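Local atomic coordinates of L-ornithine N(5)-monooxygenase (Pseudomonas aeruginosa, PDB entry 3S5W), a protein that catalyses the FAD- and NADPH-dependent hydroxylation of L-ornithine to N5-hydroxyornithine, the first step towards the hydroxamate groups of the siderophore pyoverdin. Residues A[303-308]-A[425-430]; A[279-284]-A[294-299]; A[208-213]-A[240-245]. All blocks are in the same frame, centred on the assembly; numbering follows the deposited sequence.

Interaction 1: residues A[303-308]-A[425-430]. With FAD (flavin-adenine dinucleotide), chain C; ONH (N~5~-hydroxy-L-ornithine), chain E.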
loop_
_atom_site.group_PDB
_atom_site.type_symbol
_atom_site.label_atom_id
_atom_site.label_comp_id
_atom_site.label_asym_id
_atom_site.label_seq_id
_atom_site.Cartn_x
_atom_site.Cartn_y
_atom_site.Cartn_z
ATOM N N THR A 303 9.581 1.147 -12.803
ATOM C CA THR A 303 9.602 2.337 -11.914
ATOM C C THR A 303 8.975 1.975 -10.566
ATOM O O THR A 303 9.125 2.691 -9.589
ATOM C CB THR A 303 8.759 3.472 -12.492
ATOM O OG1 THR A 303 7.410 3.008 -12.650
ATOM C CG2 THR A 303 9.318 3.918 -13.845
ATOM N N ASN A 304 8.280 0.838 -10.510
ATOM C CA ASN A 304 7.525 0.528 -9.297
ATOM C C ASN A 304 7.424 -0.924 -8.848
ATOM O O ASN A 304 7.202 -1.166 -7.670
ATOM C CB ASN A 304 6.111 1.120 -9.389
ATOM C CG ASN A 304 5.401 1.162 -8.015
ATOM O OD1 ASN A 304 5.890 1.803 -7.082
ATOM N ND2 ASN A 304 4.272 0.439 -7.881
ATOM N N TYR A 305 7.531 -1.885 -9.758
ATOM C CA TYR A 305 7.279 -3.280 -9.408
ATOM C C TYR A 305 8.496 -4.145 -9.684
ATOM O O TYR A 305 9.175 -3.936 -10.717
ATOM C CB TYR A 305 6.094 -3.824 -10.233
ATOM C CG TYR A 305 4.787 -3.142 -9.922
ATOM C CD1 TYR A 305 4.113 -3.428 -8.726
ATOM C CD2 TYR A 305 4.202 -2.238 -10.828
ATOM C CE1 TYR A 305 2.913 -2.824 -8.416
ATOM C CE2 TYR A 305 2.980 -1.608 -10.532
ATOM C CZ TYR A 305 2.342 -1.917 -9.314
ATOM O OH TYR A 305 1.143 -1.334 -8.965
ATOM N N SER A 306 8.755 -5.099 -8.769
ATOM C CA SER A 306 9.866 -6.067 -8.853
ATOM C C SER A 306 11.230 -5.377 -8.967
ATOM O O SER A 306 12.136 -5.849 -9.696
ATOM C CB SER A 306 9.682 -7.027 -10.047
ATOM O OG SER A 306 8.434 -7.702 -9.966
ATOM N N VAL A 307 11.380 -4.267 -8.250
ATOM C CA VAL A 307 12.625 -3.509 -8.321
ATOM C C VAL A 307 12.988 -3.057 -6.900
ATOM O O VAL A 307 12.132 -3.020 -5.995
ATOM C CB VAL A 307 12.524 -2.282 -9.244
ATOM C CG1 VAL A 307 12.520 -2.687 -10.760
ATOM C CG2 VAL A 307 11.305 -1.368 -8.884
ATOM N N VAL A 308 14.260 -2.742 -6.741
ATOM C CA VAL A 308 14.878 -2.425 -5.459
ATOM C C VAL A 308 15.687 -1.125 -5.650
ATOM O O VAL A 308 16.309 -0.920 -6.713
ATOM C CB VAL A 308 15.851 -3.562 -5.086
ATOM C CG1 VAL A 308 16.524 -3.341 -3.740
ATOM C CG2 VAL A 308 15.115 -4.945 -5.099
ATOM N N SER A 425 0.983 6.146 -10.636
ATOM C CA SER A 425 0.847 6.890 -9.398
ATOM C C SER A 425 -0.312 6.345 -8.538
ATOM O O SER A 425 -0.448 6.701 -7.363
ATOM C CB SER A 425 0.571 8.369 -9.687
ATOM O OG SER A 425 1.724 8.982 -10.193
ATOM N N ASP A 426 -1.158 5.510 -9.143
ATOM C CA ASP A 426 -2.475 5.235 -8.518
ATOM C C ASP A 426 -2.380 4.625 -7.124
ATOM O O ASP A 426 -3.106 5.035 -6.227
ATOM C CB ASP A 426 -3.362 4.391 -9.432
ATOM C CG ASP A 426 -4.844 4.417 -8.989
ATOM O OD1 ASP A 426 -5.514 5.433 -9.242
ATOM O OD2 ASP A 426 -5.289 3.438 -8.362
ATOM N N THR A 427 -1.505 3.640 -6.939
ATOM C CA THR A 427 -1.352 2.968 -5.637
ATOM C C THR A 427 -0.328 3.619 -4.697
ATOM O O THR A 427 -0.013 3.046 -3.650
ATOM C CB THR A 427 -0.913 1.503 -5.818
ATOM O OG1 THR A 427 0.422 1.463 -6.343
ATOM C CG2 THR A 427 -1.898 0.763 -6.753
ATOM N N LEU A 428 0.198 4.785 -5.074
ATOM C CA LEU A 428 1.349 5.371 -4.339
ATOM C C LEU A 428 0.949 6.651 -3.628
ATOM O O LEU A 428 -0.231 7.021 -3.607
ATOM C CB LEU A 428 2.507 5.649 -5.319
ATOM C CG LEU A 428 3.035 4.466 -6.133
ATOM C CD1 LEU A 428 4.139 4.940 -7.082
ATOM C CD2 LEU A 428 3.565 3.352 -5.236
ATOM N N LEU A 429 1.930 7.333 -3.033
ATOM C CA LEU A 429 1.692 8.689 -2.483
ATOM C C LEU A 429 1.737 9.781 -3.557
ATOM O O LEU A 429 1.364 10.926 -3.289
ATOM C CB LEU A 429 2.756 9.010 -1.409
ATOM C CG LEU A 429 2.782 8.088 -0.217
ATOM C CD1 LEU A 429 4.083 8.265 0.572
ATOM C CD2 LEU A 429 1.530 8.341 0.694
ATOM N N SER A 430 2.183 9.420 -4.773
ATOM C CA SER A 430 2.581 10.373 -5.818
ATOM C C SER A 430 1.656 11.554 -6.165
ATOM O O SER A 430 2.109 12.693 -6.346
ATOM C CB SER A 430 2.991 9.607 -7.120
ATOM O OG SER A 430 3.906 8.554 -6.822
HETATM P PA FAD C . -3.374 2.253 2.891
HETATM O O1A FAD C . -3.093 0.818 2.647
HETATM O O2A FAD C . -2.178 3.082 3.391
HETATM O O5B FAD C . -4.566 2.401 3.986
HETATM C C5B FAD C . -5.704 1.578 3.882
HETATM C C4B FAD C . -6.367 1.668 5.245
HETATM O O4B FAD C . -7.582 0.974 5.166
HETATM C C3B FAD C . -5.528 0.959 6.304
HETATM O O3B FAD C . -5.203 1.861 7.342
HETATM C C2B FAD C . -6.419 -0.190 6.794
HETATM O O2B FAD C . -6.387 -0.335 8.209
HETATM C C1B FAD C . -7.783 0.276 6.386
HETATM N N9A FAD C . -8.741 -0.774 6.053
HETATM C C8A FAD C . -8.585 -1.832 5.163
HETATM N N7A FAD C . -9.772 -2.507 5.116
HETATM C C5A FAD C . -10.655 -1.871 5.933
HETATM C C6A FAD C . -11.987 -2.128 6.254
HETATM N N6A FAD C . -12.702 -3.014 5.542
HETATM N N1A FAD C . -12.624 -1.278 7.155
HETATM C C2A FAD C . -11.990 -0.190 7.721
HETATM N N3A FAD C . -10.662 0.070 7.401
HETATM C C4A FAD C . -10.017 -0.768 6.521
HETATM N N1 FAD C . 4.130 4.557 -1.609
HETATM C C2 FAD C . 4.989 5.619 -1.862
HETATM O O2 FAD C . 4.644 6.528 -2.599
HETATM N N3 FAD C . 6.242 5.664 -1.287
HETATM C C4 FAD C . 6.673 4.673 -0.440
HETATM O O4 FAD C . 7.792 4.779 0.091
HETATM C C4X FAD C . 5.816 3.584 -0.190
HETATM N N5 FAD C . 6.229 2.556 0.645
HETATM C C5X FAD C . 5.390 1.480 0.880
HETATM C C6 FAD C . 5.821 0.447 1.726
HETATM C C7 FAD C . 5.003 -0.646 1.981
HETATM C C7M FAD C . 5.538 -1.722 2.893
HETATM C C8 FAD C . 3.759 -0.721 1.365
HETATM C C8M FAD C . 2.822 -1.871 1.597
HETATM C C9 FAD C . 3.321 0.297 0.525
HETATM C C9A FAD C . 4.121 1.422 0.284
HETATM N N10 FAD C . 3.699 2.456 -0.560
HETATM C C10 FAD C . 4.558 3.522 -0.806
HETATM C "C1'" FAD C . 2.382 2.422 -1.272
HETATM C "C2'" FAD C . 1.159 2.668 -0.364
HETATM O "O2'" FAD C . 0.096 1.981 -1.034
HETATM C "C3'" FAD C . 0.863 4.158 -0.291
HETATM O "O3'" FAD C . 1.987 4.905 0.215
HETATM C "C4'" FAD C . -0.335 4.459 0.644
HETATM O "O4'" FAD C . -0.151 3.773 1.877
HETATM C "C5'" FAD C . -1.728 4.175 0.023
HETATM O "O5'" FAD C . -2.686 4.825 0.836
HETATM P P FAD C . -4.205 4.294 1.010
HETATM O O1P FAD C . -4.810 5.173 2.076
HETATM O O2P FAD C . -4.831 4.303 -0.358
HETATM O O3P FAD C . -4.018 2.799 1.536
HETATM C C ONH E . 7.559 9.193 -7.666
HETATM N N ONH E . 9.274 7.542 -8.302
HETATM O O ONH E . 8.529 10.009 -7.654
HETATM C CA ONH E . 7.880 7.735 -7.836
HETATM C CB ONH E . 7.579 6.986 -6.531
HETATM C CD ONH E . 7.516 4.766 -5.468
HETATM N NE ONH E . 7.757 3.374 -5.749
HETATM C CG ONH E . 7.811 5.501 -6.755
HETATM O OZ ONH E . 7.986 2.544 -4.675
HETATM O OXT ONH E . 6.344 9.521 -7.551
#
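Asn-304 and Leu-428 meet in the buried active site, beside the bound hydroxyornithine and the N1/O2 edge of the flavin. Leu-428 can be followed outward. Leu-428 CB packs against the flavin, 3.6 Å from O2 of FAD. CG then leads away from the carbonyl carbon (chi1 -57°) and the chain forks. Leu-428 CD1 lies against the aliphatic chain of the hydroxyornithine, 3.7 Å from CG of ONH. Leu-428 CD2 reaches Asn-304 OD1 at 3.3 Å and also lies near N1 of FAD. The two side chains run alongside each other, pointing opposite ways. Phe-277, a substrate-binding residue, also touches Leu-428.

Asn-304 points its amide oxygen at the hydroxylated end of the ligand: NE of ONH donates to Asn-304 OD1 at 2.8 Å. Asn-304 ND2 sits over one face of the Tyr-305 ring, offset toward its rim. The backbone O of Asn-304 binds the NADP ribose. Tyr-305 OH approaches Thr-427, but its hydrogen bond is with Gln-419.

A type I turn from Ser-425 to Leu-428 shapes the second loop. Within it Thr-427 O accepts from O2' of FAD; just after it Leu-429 N donates to O2 of FAD at 2.9 Å. Ser-430 OG donates to OXT of ONH at 2.7 Å.

Asn-304 and Ser-430 thus grip opposite ends of the ligand, with Asn-274 and Lys-89 as further partners. Leu-428 gives an apolar surface along its CG and the flavin edge.

Interaction 2: residues A[279-284]-A[294-299]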
loop_
_atom_site.group_PDB
_atom_site.type_symbol
_atom_site.label_atom_id
_atom_site.label_comp_id
_atom_site.label_asym_id
_atom_site.label_seq_id
_atom_site.Cartn_x
_atom_site.Cartn_y
_atom_site.Cartn_z
ATOM N N PRO A 279 1.255 14.554 -11.956
ATOM C CA PRO A 279 -0.211 14.651 -12.104
ATOM C C PRO A 279 -0.685 14.692 -13.580
ATOM O O PRO A 279 -1.694 14.067 -13.899
ATOM C CB PRO A 279 -0.555 15.953 -11.385
ATOM C CG PRO A 279 0.470 16.014 -10.238
ATOM C CD PRO A 279 1.771 15.459 -10.904
ATOM N N LYS A 280 0.061 15.384 -14.465
ATOM C CA LYS A 280 -0.241 15.419 -15.914
ATOM C C LYS A 280 -0.368 14.036 -16.585
ATOM O O LYS A 280 -1.160 13.837 -17.523
ATOM C CB LYS A 280 0.872 16.193 -16.642
ATOM C CG LYS A 280 0.404 17.022 -17.820
ATOM C CD LYS A 280 1.481 18.057 -18.245
ATOM C CE LYS A 280 1.397 19.334 -17.375
ATOM N NZ LYS A 280 1.558 20.577 -18.192
ATOM N N PHE A 281 0.426 13.078 -16.126
ATOM C CA PHE A 281 0.354 11.766 -16.715
ATOM C C PHE A 281 -1.021 11.116 -16.461
ATOM O O PHE A 281 -1.432 10.260 -17.231
ATOM C CB PHE A 281 1.466 10.850 -16.205
ATOM C CG PHE A 281 1.571 9.569 -16.974
ATOM C CD1 PHE A 281 2.274 9.529 -18.179
ATOM C CD2 PHE A 281 0.967 8.402 -16.500
ATOM C CE1 PHE A 281 2.373 8.335 -18.926
ATOM C CE2 PHE A 281 1.053 7.186 -17.239
ATOM C CZ PHE A 281 1.762 7.163 -18.457
ATOM N N THR A 282 -1.703 11.498 -15.381
ATOM C CA THR A 282 -3.008 10.869 -15.059
ATOM C C THR A 282 -3.971 11.102 -16.232
ATOM O O THR A 282 -4.605 10.156 -16.724
ATOM C CB THR A 282 -3.593 11.358 -13.719
ATOM O OG1 THR A 282 -2.633 11.150 -12.676
ATOM C CG2 THR A 282 -4.936 10.594 -13.353
ATOM N N ASP A 283 -4.045 12.353 -16.684
ATOM C CA ASP A 283 -4.902 12.762 -17.814
ATOM C C ASP A 283 -4.500 12.046 -19.087
ATOM O O ASP A 283 -5.355 11.580 -19.867
ATOM C CB ASP A 283 -4.799 14.275 -18.045
ATOM C CG ASP A 283 -5.634 15.080 -17.072
ATOM O OD1 ASP A 283 -5.313 16.270 -16.877
ATOM O OD2 ASP A 283 -6.618 14.542 -16.495
ATOM N N LEU A 284 -3.185 11.930 -19.295
ATOM C CA LEU A 284 -2.660 11.322 -20.499
ATOM C C LEU A 284 -3.058 9.835 -20.608
ATOM O O LEU A 284 -3.614 9.422 -21.613
ATOM C CB LEU A 284 -1.134 11.495 -20.545
ATOM C CG LEU A 284 -0.336 11.049 -21.784
ATOM C CD1 LEU A 284 -0.119 9.562 -21.832
ATOM C CD2 LEU A 284 -0.978 11.566 -23.082
ATOM N N GLU A 294 -2.162 -0.293 -21.553
ATOM C CA GLU A 294 -1.433 -1.482 -21.120
ATOM C C GLU A 294 0.030 -1.496 -21.561
ATOM O O GLU A 294 0.888 -1.999 -20.831
ATOM C CB GLU A 294 -2.168 -2.760 -21.550
ATOM C CG GLU A 294 -3.507 -2.904 -20.778
ATOM C CD GLU A 294 -4.530 -3.767 -21.494
ATOM O OE1 GLU A 294 -4.113 -4.572 -22.352
ATOM O OE2 GLU A 294 -5.758 -3.647 -21.193
ATOM N N ARG A 295 0.299 -0.963 -22.751
ATOM C CA ARG A 295 1.664 -0.801 -23.272
ATOM C C ARG A 295 2.501 0.159 -22.381
ATOM O O ARG A 295 3.636 -0.171 -21.999
ATOM C CB ARG A 295 1.650 -0.295 -24.736
ATOM C CG ARG A 295 3.007 -0.474 -25.456
ATOM C CD ARG A 295 3.227 0.441 -26.672
ATOM N NE ARG A 295 3.103 1.881 -26.401
ATOM C CZ ARG A 295 3.988 2.646 -25.746
ATOM N NH1 ARG A 295 5.095 2.138 -25.214
ATOM N NH2 ARG A 295 3.738 3.939 -25.597
ATOM N N LEU A 296 1.947 1.333 -22.088
ATOM C CA LEU A 296 2.587 2.307 -21.170
ATOM C C LEU A 296 2.899 1.677 -19.816
ATOM O O LEU A 296 4.014 1.822 -19.299
ATOM C CB LEU A 296 1.732 3.566 -20.997
ATOM C CG LEU A 296 1.624 4.530 -22.194
ATOM C CD1 LEU A 296 0.362 5.396 -22.062
ATOM C CD2 LEU A 296 2.912 5.387 -22.372
ATOM N N LEU A 297 1.946 0.921 -19.272
ATOM C CA LEU A 297 2.165 0.295 -17.953
ATOM C C LEU A 297 3.255 -0.761 -17.978
ATOM O O LEU A 297 4.034 -0.864 -17.020
ATOM C CB LEU A 297 0.852 -0.236 -17.348
ATOM C CG LEU A 297 -0.140 0.876 -16.987
ATOM C CD1 LEU A 297 -1.576 0.330 -16.837
ATOM C CD2 LEU A 297 0.280 1.628 -15.717
ATOM N N ARG A 298 3.305 -1.557 -19.059
ATOM C CA ARG A 298 4.381 -2.514 -19.273
ATOM C C ARG A 298 5.739 -1.786 -19.417
ATOM O O ARG A 298 6.732 -2.189 -18.784
ATOM C CB ARG A 298 4.088 -3.319 -20.543
ATOM C CG ARG A 298 4.697 -4.717 -20.627
ATOM C CD ARG A 298 3.741 -5.693 -21.403
ATOM N NE ARG A 298 3.301 -5.131 -22.689
ATOM C CZ ARG A 298 2.034 -4.927 -23.066
ATOM N NH1 ARG A 298 1.013 -5.267 -22.284
ATOM N NH2 ARG A 298 1.792 -4.383 -24.246
ATOM N N GLU A 299 5.779 -0.736 -20.249
ATOM C CA GLU A 299 7.028 0.014 -20.488
ATOM C C GLU A 299 7.655 0.533 -19.181
ATOM O O GLU A 299 8.867 0.535 -19.018
ATOM C CB GLU A 299 6.790 1.198 -21.435
ATOM C CG GLU A 299 8.107 1.922 -21.883
ATOM C CD GLU A 299 7.878 3.189 -22.733
ATOM O OE1 GLU A 299 6.763 3.376 -23.274
ATOM O OE2 GLU A 299 8.819 4.028 -22.859
#
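Leu-284 and Leu-296 mark the closest approach of two helical segments, their CA atoms 10.5 Å apart. Residues 279-284 belong to helix 279-287 and residues 294-299 to helix 290-299, so the contact joins two consecutive helices with a short link, their segments running steeply across each other. At this spacing the backbones do not touch, and side chains alone span the gap.

Leu-296 is the centre of the contact. Its CD1 meets both partners. Leu-296 CD1 lies 4.2 Å from Leu-284 CD1, and the two leucine side chains cross at about a right angle. Leu-296 CD1 also lies 4.3 Å from Phe-281 CZ, approaching the ring obliquely. Leu-284 gets there with CG anti to its own N (chi1 -175°), a torsion that swings the branch across to the other helix. Phe-281 also packs on Val-276, a substrate-binding residue.

On helix 290-299 two charged residues pair along one turn. Arg-295 NH1 forms a salt bridge with Glu-299 OE1 at 2.8 Å. The bond leaves close to the guanidinium plane and meets the oxygen from above the carboxylate plane, 36° out of it. Arg-295 NE has a second acidic partner, Glu-292. On the other helix, Asp-283 pairs with Arg-398.

The chemistry across the gap is purely apolar and small in area, about 107 Å². It is a surface contact of three partly exposed side chains, while Arg-295, Glu-299 and Asp-283 pair away from it.

Interaction 3: residues A[208-213]-A[240-245]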
loop_
_atom_site.group_PDB
_atom_site.type_symbol
_atom_site.label_atom_id
_atom_site.label_comp_id
_atom_site.label_asym_id
_atom_site.label_seq_id
_atom_site.Cartn_x
_atom_site.Cartn_y
_atom_site.Cartn_z
ATOM N N PHE A 208 4.596 -16.448 6.695
ATOM C CA PHE A 208 3.892 -15.178 6.835
ATOM C C PHE A 208 4.284 -14.203 5.772
ATOM O O PHE A 208 5.412 -14.252 5.287
ATOM C CB PHE A 208 4.112 -14.552 8.237
ATOM C CG PHE A 208 5.555 -14.407 8.644
ATOM C CD1 PHE A 208 6.242 -15.457 9.260
ATOM C CD2 PHE A 208 6.219 -13.208 8.458
ATOM C CE1 PHE A 208 7.565 -15.306 9.671
ATOM C CE2 PHE A 208 7.548 -13.051 8.866
ATOM C CZ PHE A 208 8.215 -14.087 9.477
ATOM N N HIS A 209 3.351 -13.337 5.414
ATOM C CA HIS A 209 3.584 -12.306 4.401
ATOM C C HIS A 209 4.383 -11.158 5.036
ATOM O O HIS A 209 4.269 -10.892 6.258
ATOM C CB HIS A 209 2.246 -11.820 3.799
ATOM C CG HIS A 209 2.389 -10.786 2.725
ATOM N ND1 HIS A 209 2.504 -11.096 1.379
ATOM C CD2 HIS A 209 2.397 -9.439 2.794
ATOM C CE1 HIS A 209 2.582 -9.979 0.672
ATOM N NE2 HIS A 209 2.499 -8.962 1.509
ATOM N N HIS A 210 5.217 -10.520 4.212
ATOM C CA HIS A 210 6.089 -9.449 4.684
ATOM C C HIS A 210 5.293 -8.349 5.414
ATOM O O HIS A 210 5.843 -7.700 6.305
ATOM C CB HIS A 210 6.879 -8.843 3.518
ATOM C CG HIS A 210 7.723 -7.670 3.911
ATOM N ND1 HIS A 210 7.348 -6.368 3.652
ATOM C CD2 HIS A 210 8.920 -7.602 4.541
ATOM C CE1 HIS A 210 8.286 -5.545 4.102
ATOM N NE2 HIS A 210 9.242 -6.268 4.654
ATOM N N SER A 211 4.034 -8.126 5.022
ATOM C CA SER A 211 3.161 -7.138 5.684
ATOM C C SER A 211 3.011 -7.396 7.200
ATOM O O SER A 211 2.645 -6.486 7.930
ATOM C CB SER A 211 1.768 -7.083 5.017
ATOM O OG SER A 211 1.136 -8.371 5.148
ATOM N N GLN A 212 3.301 -8.622 7.656
ATOM C CA GLN A 212 3.266 -8.966 9.092
ATOM C C GLN A 212 4.646 -9.215 9.707
ATOM O O GLN A 212 4.769 -9.828 10.773
ATOM C CB GLN A 212 2.327 -10.171 9.309
ATOM C CG GLN A 212 0.866 -9.778 9.084
ATOM C CD GLN A 212 0.344 -8.836 10.170
ATOM O OE1 GLN A 212 0.201 -7.640 9.943
ATOM N NE2 GLN A 212 0.097 -9.379 11.376
ATOM N N TYR A 213 5.693 -8.714 9.048
ATOM C CA TYR A 213 7.070 -9.094 9.403
ATOM C C TYR A 213 7.388 -8.896 10.901
ATOM O O TYR A 213 7.839 -9.820 11.586
ATOM C CB TYR A 213 8.052 -8.294 8.518
ATOM C CG TYR A 213 9.495 -8.510 8.828
ATOM C CD1 TYR A 213 10.164 -7.680 9.758
ATOM C CD2 TYR A 213 10.221 -9.541 8.198
ATOM C CE1 TYR A 213 11.529 -7.882 10.063
ATOM C CE2 TYR A 213 11.592 -9.743 8.495
ATOM C CZ TYR A 213 12.234 -8.901 9.418
ATOM O OH TYR A 213 13.553 -9.083 9.723
ATOM N N ALA A 240 14.157 -7.362 -0.371
ATOM C CA ALA A 240 15.461 -6.746 -0.089
ATOM C C ALA A 240 15.505 -6.158 1.333
ATOM O O ALA A 240 16.513 -6.301 2.024
ATOM C CB ALA A 240 15.767 -5.647 -1.098
ATOM N N GLU A 241 14.435 -5.496 1.743
ATOM C CA GLU A 241 14.411 -4.919 3.119
ATOM C C GLU A 241 14.381 -6.013 4.173
ATOM O O GLU A 241 15.087 -5.932 5.167
ATOM C CB GLU A 241 13.229 -3.962 3.276
ATOM C CG GLU A 241 13.502 -2.647 2.503
ATOM C CD GLU A 241 12.438 -1.567 2.678
ATOM O OE1 GLU A 241 11.377 -1.829 3.317
ATOM O OE2 GLU A 241 12.677 -0.427 2.185
ATOM N N ALA A 242 13.553 -7.037 3.951
ATOM C CA ALA A 242 13.534 -8.210 4.837
ATOM C C ALA A 242 14.907 -8.855 4.941
ATOM O O ALA A 242 15.407 -9.153 6.050
ATOM C CB ALA A 242 12.502 -9.241 4.335
ATOM N N PHE A 243 15.554 -9.077 3.795
ATOM C CA PHE A 243 16.882 -9.646 3.841
ATOM C C PHE A 243 17.878 -8.826 4.658
ATOM O O PHE A 243 18.652 -9.376 5.424
ATOM C CB PHE A 243 17.461 -9.821 2.432
ATOM C CG PHE A 243 18.839 -10.413 2.431
ATOM C CD1 PHE A 243 19.015 -11.796 2.603
ATOM C CD2 PHE A 243 19.968 -9.597 2.246
ATOM C CE1 PHE A 243 20.310 -12.355 2.613
ATOM C CE2 PHE A 243 21.263 -10.129 2.249
ATOM C CZ PHE A 243 21.429 -11.536 2.428
ATOM N N ILE A 244 17.902 -7.521 4.444
ATOM C CA ILE A 244 18.907 -6.686 5.100
ATOM C C ILE A 244 18.603 -6.635 6.619
ATOM O O ILE A 244 19.534 -6.674 7.472
ATOM C CB ILE A 244 18.923 -5.276 4.432
ATOM C CG1 ILE A 244 19.759 -5.325 3.146
ATOM C CG2 ILE A 244 19.407 -4.180 5.396
ATOM C CD1 ILE A 244 21.275 -5.767 3.337
ATOM N N ASP A 245 17.320 -6.559 6.967
ATOM C CA ASP A 245 16.985 -6.627 8.384
ATOM C C ASP A 245 17.449 -7.932 9.064
ATOM O O ASP A 245 18.033 -7.899 10.150
ATOM C CB ASP A 245 15.501 -6.431 8.633
ATOM C CG ASP A 245 15.226 -6.048 10.073
ATOM O OD1 ASP A 245 15.738 -4.994 10.501
ATOM O OD2 ASP A 245 14.501 -6.782 10.752
#
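Tyr-213 and Asp-245 both set CG opposite their backbone N, with chi1 at 176° and -161°, which carries the phenol and the carboxylate toward the opposite segment, where they meet. His-210 has the same first torsion, which directs its ring at Ala-242. The contact lies in the NADPH-binding domain, which has a parallel sheet of Rossmann type. It joins the 3-10 turn after edge strand 207-209, and the first residue of helix 213-217, to helix 237-249. Residues 235-238, at the loop and first turn of that helix, bind NADP(+).

The nearest backbone approach is His-210 to Ala-242, with CA atoms 7.5 Å apart. The small Ala-242 is consistent with this close approach. Ala-242 CB sits 3.9 Å from His-210 CD2 and 4.3 Å from Tyr-213 CE2. It meets both rings obliquely. His-210 also touches Ser-238, an NADP(+)-binding residue, and its side chain is about 5 Å from the bound FAD at the nearest atoms.

Asp-245 is about one turn further along the helix from Ala-242. Glu-241, one turn before Asp-245, has its own partners, Arg-126 and Gln-237. The Tyr-213 side chain packs on Val-78, Leu-246 and Ile-370. All four touching residues are buried, and the buried phenol hydroxyl and Asp-245 OD2 pair with one another. A charge on Asp-245 would probably be eased by this bond.

The phenol and carboxylate planes are 70° apart. Tyr-213 OH donates to Asp-245 OD2 at 2.7 Å, and OD2 receives it through its anti lone pair, on the side away from OD1.

The three contacts come in series along the chain: interaction 3 closes first, then interaction 2, then interaction 1. Interaction 1 forms part of the active site, where FAD, NADP and hydroxyornithine come together. Interaction 3 lies 18 Å from it, centre to centre. The two touch where Val-308 CG1 packs on Ala-240 CB at 3.6 Å, so the loop that carries Asn-304 rests on the helix that begins at the NADP(+)-binding residues. Interaction 2 is 13 Å from interaction 1 between centres, nearer the surface, and the Phe-281 side chain is about 10 Å from the bound hydroxyornithine at the nearest atoms. Interactions 2 and 3 lie 30 Å apart between centres and do not touch.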